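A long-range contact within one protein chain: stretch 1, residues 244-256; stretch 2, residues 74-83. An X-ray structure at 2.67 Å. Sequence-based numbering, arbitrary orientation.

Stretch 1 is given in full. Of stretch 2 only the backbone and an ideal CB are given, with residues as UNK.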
# COMPACT_ATOMS: atom_id res chain seq x y z
N LYS B 244 -8.19 12.95 -8.28
CA LYS B 244 -8.80 12.90 -9.60
C LYS B 244 -9.64 11.65 -9.77
O LYS B 244 -10.13 11.36 -10.85
CB LYS B 244 -7.71 12.88 -10.68
CG LYS B 244 -6.68 14.02 -10.63
CD LYS B 244 -6.83 15.00 -11.79
CE LYS B 244 -6.22 16.38 -11.46
NZ LYS B 244 -4.72 16.37 -11.37
N VAL B 245 -9.74 10.83 -8.73
CA VAL B 245 -10.67 9.74 -8.75
C VAL B 245 -12.05 10.40 -8.48
O VAL B 245 -12.29 10.95 -7.41
CB VAL B 245 -10.27 8.79 -7.65
CG1 VAL B 245 -11.13 7.52 -7.65
CG2 VAL B 245 -8.81 8.46 -7.78
N GLN B 246 -12.93 10.43 -9.48
CA GLN B 246 -14.16 11.26 -9.37
C GLN B 246 -15.25 10.66 -8.53
O GLN B 246 -16.16 11.35 -8.10
CB GLN B 246 -14.71 11.57 -10.72
CG GLN B 246 -13.97 12.75 -11.27
CD GLN B 246 -13.81 12.67 -12.77
OE1 GLN B 246 -12.72 12.94 -13.30
NE2 GLN B 246 -14.90 12.31 -13.47
N SER B 247 -15.08 9.39 -8.24
CA SER B 247 -16.01 8.62 -7.51
C SER B 247 -15.82 8.81 -6.00
O SER B 247 -16.78 8.75 -5.24
CB SER B 247 -15.83 7.18 -7.93
OG SER B 247 -14.64 6.66 -7.39
N LEU B 248 -14.59 9.05 -5.57
CA LEU B 248 -14.29 9.26 -4.16
C LEU B 248 -15.34 10.09 -3.40
O LEU B 248 -15.97 9.57 -2.49
CB LEU B 248 -12.91 9.90 -4.06
CG LEU B 248 -11.97 9.24 -3.10
CD1 LEU B 248 -12.10 7.80 -3.31
CD2 LEU B 248 -10.63 9.65 -3.49
N PRO B 249 -15.57 11.36 -3.79
CA PRO B 249 -16.65 12.09 -3.10
C PRO B 249 -17.91 11.26 -3.00
O PRO B 249 -18.46 11.12 -1.94
CB PRO B 249 -16.87 13.33 -3.99
CG PRO B 249 -15.60 13.54 -4.57
CD PRO B 249 -15.14 12.14 -4.96
N GLN B 250 -18.32 10.66 -4.10
CA GLN B 250 -19.57 9.95 -4.10
C GLN B 250 -19.63 8.75 -3.08
O GLN B 250 -20.55 8.67 -2.32
CB GLN B 250 -19.84 9.52 -5.50
CG GLN B 250 -21.21 8.88 -5.72
CD GLN B 250 -21.24 7.99 -6.99
OE1 GLN B 250 -20.42 8.15 -7.92
NE2 GLN B 250 -22.19 7.05 -7.02
N ILE B 251 -18.65 7.83 -3.07
CA ILE B 251 -18.46 6.84 -2.01
C ILE B 251 -18.79 7.33 -0.57
O ILE B 251 -19.56 6.68 0.11
CB ILE B 251 -17.02 6.36 -2.01
CG1 ILE B 251 -16.84 5.34 -3.07
CG2 ILE B 251 -16.66 5.68 -0.72
CD1 ILE B 251 -15.92 5.74 -4.11
N TYR B 252 -18.22 8.45 -0.15
CA TYR B 252 -18.51 9.04 1.15
C TYR B 252 -19.92 9.66 1.22
O TYR B 252 -20.63 9.41 2.15
CB TYR B 252 -17.35 9.91 1.65
CG TYR B 252 -16.20 8.99 1.80
CD1 TYR B 252 -15.98 8.28 2.96
CD2 TYR B 252 -15.41 8.71 0.72
CE1 TYR B 252 -14.96 7.36 3.04
CE2 TYR B 252 -14.40 7.79 0.80
CZ TYR B 252 -14.19 7.11 1.94
OH TYR B 252 -13.17 6.18 1.93
N GLU B 253 -20.34 10.42 0.23
CA GLU B 253 -21.67 10.92 0.21
C GLU B 253 -22.68 9.78 0.53
O GLU B 253 -23.55 9.89 1.38
CB GLU B 253 -21.95 11.53 -1.17
CG GLU B 253 -23.40 12.05 -1.29
CD GLU B 253 -23.62 12.90 -2.58
OE1 GLU B 253 -22.69 12.86 -3.50
OE2 GLU B 253 -24.73 13.60 -2.68
N GLU B 254 -22.53 8.67 -0.18
CA GLU B 254 -23.48 7.61 -0.18
C GLU B 254 -23.36 6.84 1.11
O GLU B 254 -24.33 6.46 1.74
CB GLU B 254 -23.17 6.68 -1.32
CG GLU B 254 -23.36 5.21 -0.96
CD GLU B 254 -22.92 4.18 -2.06
OE1 GLU B 254 -21.72 3.99 -2.38
OE2 GLU B 254 -23.79 3.48 -2.57
N PHE B 255 -22.12 6.64 1.53
CA PHE B 255 -21.83 6.06 2.83
C PHE B 255 -22.55 6.79 3.95
O PHE B 255 -23.05 6.16 4.84
CB PHE B 255 -20.34 6.03 3.04
CG PHE B 255 -19.91 5.44 4.35
CD1 PHE B 255 -20.77 4.67 5.12
CD2 PHE B 255 -18.63 5.64 4.81
CE1 PHE B 255 -20.37 4.13 6.37
CE2 PHE B 255 -18.24 5.10 6.03
CZ PHE B 255 -19.12 4.35 6.81
N SER B 256 -22.65 8.10 3.92
CA SER B 256 -23.39 8.73 5.02
C SER B 256 -24.85 8.84 4.70
O SER B 256 -25.63 9.10 5.55
CB SER B 256 -22.82 10.07 5.44
OG SER B 256 -22.77 10.86 4.33
N UNK B 74 -19.82 -1.69 2.36
CA UNK B 74 -19.96 -1.13 1.04
C UNK B 74 -18.84 -0.11 0.74
O UNK B 74 -18.27 -0.18 -0.31
CB UNK B 74 -21.34 -0.48 0.90
N UNK B 75 -18.54 0.80 1.68
CA UNK B 75 -17.41 1.75 1.60
C UNK B 75 -16.11 1.08 1.19
O UNK B 75 -15.46 1.48 0.24
CB UNK B 75 -17.21 2.45 2.95
N UNK B 76 -15.74 0.05 1.92
CA UNK B 76 -14.50 -0.57 1.69
C UNK B 76 -14.55 -1.30 0.35
O UNK B 76 -13.52 -1.71 -0.19
CB UNK B 76 -14.15 -1.51 2.84
N UNK B 77 -15.74 -1.52 -0.19
CA UNK B 77 -15.77 -2.25 -1.43
C UNK B 77 -15.45 -1.32 -2.58
O UNK B 77 -14.68 -1.63 -3.48
CB UNK B 77 -17.13 -2.92 -1.63
N UNK B 78 -16.03 -0.15 -2.50
CA UNK B 78 -15.84 0.89 -3.44
C UNK B 78 -14.39 1.36 -3.36
O UNK B 78 -13.81 1.75 -4.36
CB UNK B 78 -16.83 2.03 -3.19
N UNK B 79 -13.79 1.30 -2.17
CA UNK B 79 -12.44 1.78 -2.04
C UNK B 79 -11.53 0.78 -2.75
O UNK B 79 -10.59 1.19 -3.50
CB UNK B 79 -12.05 1.96 -0.57
N UNK B 80 -11.82 -0.50 -2.52
CA UNK B 80 -11.04 -1.54 -3.09
C UNK B 80 -11.08 -1.44 -4.62
O UNK B 80 -10.10 -1.70 -5.28
CB UNK B 80 -11.54 -2.90 -2.60
N UNK B 81 -12.20 -1.07 -5.19
CA UNK B 81 -12.21 -0.94 -6.62
C UNK B 81 -11.27 0.18 -7.08
O UNK B 81 -10.43 0.00 -8.02
CB UNK B 81 -13.64 -0.68 -7.11
N UNK B 82 -11.41 1.34 -6.47
CA UNK B 82 -10.44 2.36 -6.73
C UNK B 82 -9.04 1.74 -6.72
O UNK B 82 -8.27 1.92 -7.66
CB UNK B 82 -10.56 3.49 -5.70
N UNK B 83 -8.69 1.00 -5.68
CA UNK B 83 -7.31 0.59 -5.70
C UNK B 83 -7.00 -0.47 -6.76
O UNK B 83 -5.89 -0.48 -7.24
CB UNK B 83 -6.92 0.06 -4.32

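Stretch 2 is one continuous helix. It runs nearly antiparallel to helix 247-256, at 172°, with the axes 9.9 Å apart at closest approach. Positions on one side of it can therefore meet stretch 1, and the rest cannot.

Position 74 points its CA-to-CB bond toward stretch 1, but no atom there lies within 5.5 Å of the ideal CB. The carboxylate of E254 is the nearest feature of note. A small or medium side chain, polar or apolar, would fit, and a longer basic one could answer the charge. The residue is T74. Its CG2 comes to 4.1 Å from E254 OE1, a loose contact.

Position 75 points toward stretch 1, and its CA pairs with that of F255 at 6.3 Å. The ideal CB is 4.0 Å from F255 CD2 and 4.9 Å from I251 CG2. This favours an apolar stem. The hydroxyl of Y252 lies further along, so a long side chain ending in a polar group would also suit; Leu, Met, Gln or Glu are all plausible. The residue is E75. Its CB sits over one face of the F255 ring, and its CG is 3.8 Å from F255 CD2. With chi1 t, the chain reaches Y252, whose OH donates a short hydrogen bond to E75 OE2 at 2.5 Å. The carboxylate also bonds elsewhere in the structure.

Position 76 points away, and stretch 1 sets no preference. It is S76. Position 77 is out of reach and equally free. It is E77.

Position 78 points toward stretch 1, where the ideal CB is only 3.3 Å from I251 CG1. Branching there is tight. E254 OE1 is 5.3 Å from the ideal CB, so Lys or Arg would bring a matching charge; Gln or Met could also run past the isoleucine. The residue is R78. Its NE forms a salt bridge with E254 OE1 at 3.4 Å. The oxygen lies well out of the guanidinium plane, so only charge is involved.

Position 79 points sideways, with Y252 OH 5.0 Å from the ideal CB. A side chain that turns inward could reach both this hydroxyl and L248. Leu, Ile or Met would suit, as might a polar group able to pair with the hydroxyl. The residue is I79. Its CD1 lies at the edge of the Y252 ring, 3.4 Å from Y252 OH, and 4.3 Å from L248 CD1.

Positions 80 and 81 are out of reach. They are S80, whose OG bonds to E77 O at 2.6 Å, and D81.

Position 82 points toward an apolar site, with V245 CG1 4.5 Å and L248 CD1 5.2 Å from the ideal CB. Val, Ile, Leu or Ala would suit. The residue is V82. Its CG2 meets V245 CG1 at 3.7 Å, S247 OG at 4.0 Å and L248 CD1 at 4.4 Å.

Position 83 is out of reach. It is H83, whose ND1 bonds to I79 O at 3.2 Å.

Stretch 2 (74-83) TESERISDVH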
# COMPACT_ATOMS: atom_id res chain seq x y z
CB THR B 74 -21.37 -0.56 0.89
OG1 THR B 74 -22.22 -1.64 0.51
CG2 THR B 74 -21.46 0.51 -0.17
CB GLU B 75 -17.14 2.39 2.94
CG GLU B 75 -16.15 3.47 2.83
CD GLU B 75 -14.73 3.17 3.37
OE1 GLU B 75 -14.44 2.09 3.98
OE2 GLU B 75 -13.89 4.10 3.19
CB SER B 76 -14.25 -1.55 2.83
OG SER B 76 -15.16 -2.64 2.73
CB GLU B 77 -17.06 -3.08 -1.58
CG GLU B 77 -16.76 -4.51 -1.08
CD GLU B 77 -17.92 -5.51 -1.06
OE1 GLU B 77 -17.65 -6.67 -0.58
OE2 GLU B 77 -19.08 -5.19 -1.48
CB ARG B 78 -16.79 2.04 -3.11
CG ARG B 78 -18.30 1.79 -3.27
CD ARG B 78 -18.86 2.15 -4.67
NE ARG B 78 -20.31 1.88 -4.70
CZ ARG B 78 -20.89 0.69 -4.51
NH1 ARG B 78 -20.16 -0.41 -4.28
NH2 ARG B 78 -22.22 0.60 -4.56
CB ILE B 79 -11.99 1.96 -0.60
CG1 ILE B 79 -12.58 3.24 -0.02
CG2 ILE B 79 -10.47 2.10 -0.57
CD1 ILE B 79 -12.06 4.42 -0.72
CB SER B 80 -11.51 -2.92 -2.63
OG SER B 80 -12.66 -3.31 -3.36
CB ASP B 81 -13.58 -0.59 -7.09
CG ASP B 81 -14.56 -1.71 -6.88
OD1 ASP B 81 -14.13 -2.89 -6.70
OD2 ASP B 81 -15.78 -1.36 -6.87
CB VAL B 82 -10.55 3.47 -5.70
CG1 VAL B 82 -9.27 4.29 -5.63
CG2 VAL B 82 -11.77 4.29 -5.99
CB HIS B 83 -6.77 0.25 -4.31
CG HIS B 83 -6.53 1.44 -3.45
ND1 HIS B 83 -7.56 2.16 -2.87
CD2 HIS B 83 -5.39 2.04 -3.06
CE1 HIS B 83 -7.06 3.18 -2.19
NE2 HIS B 83 -5.74 3.11 -2.28
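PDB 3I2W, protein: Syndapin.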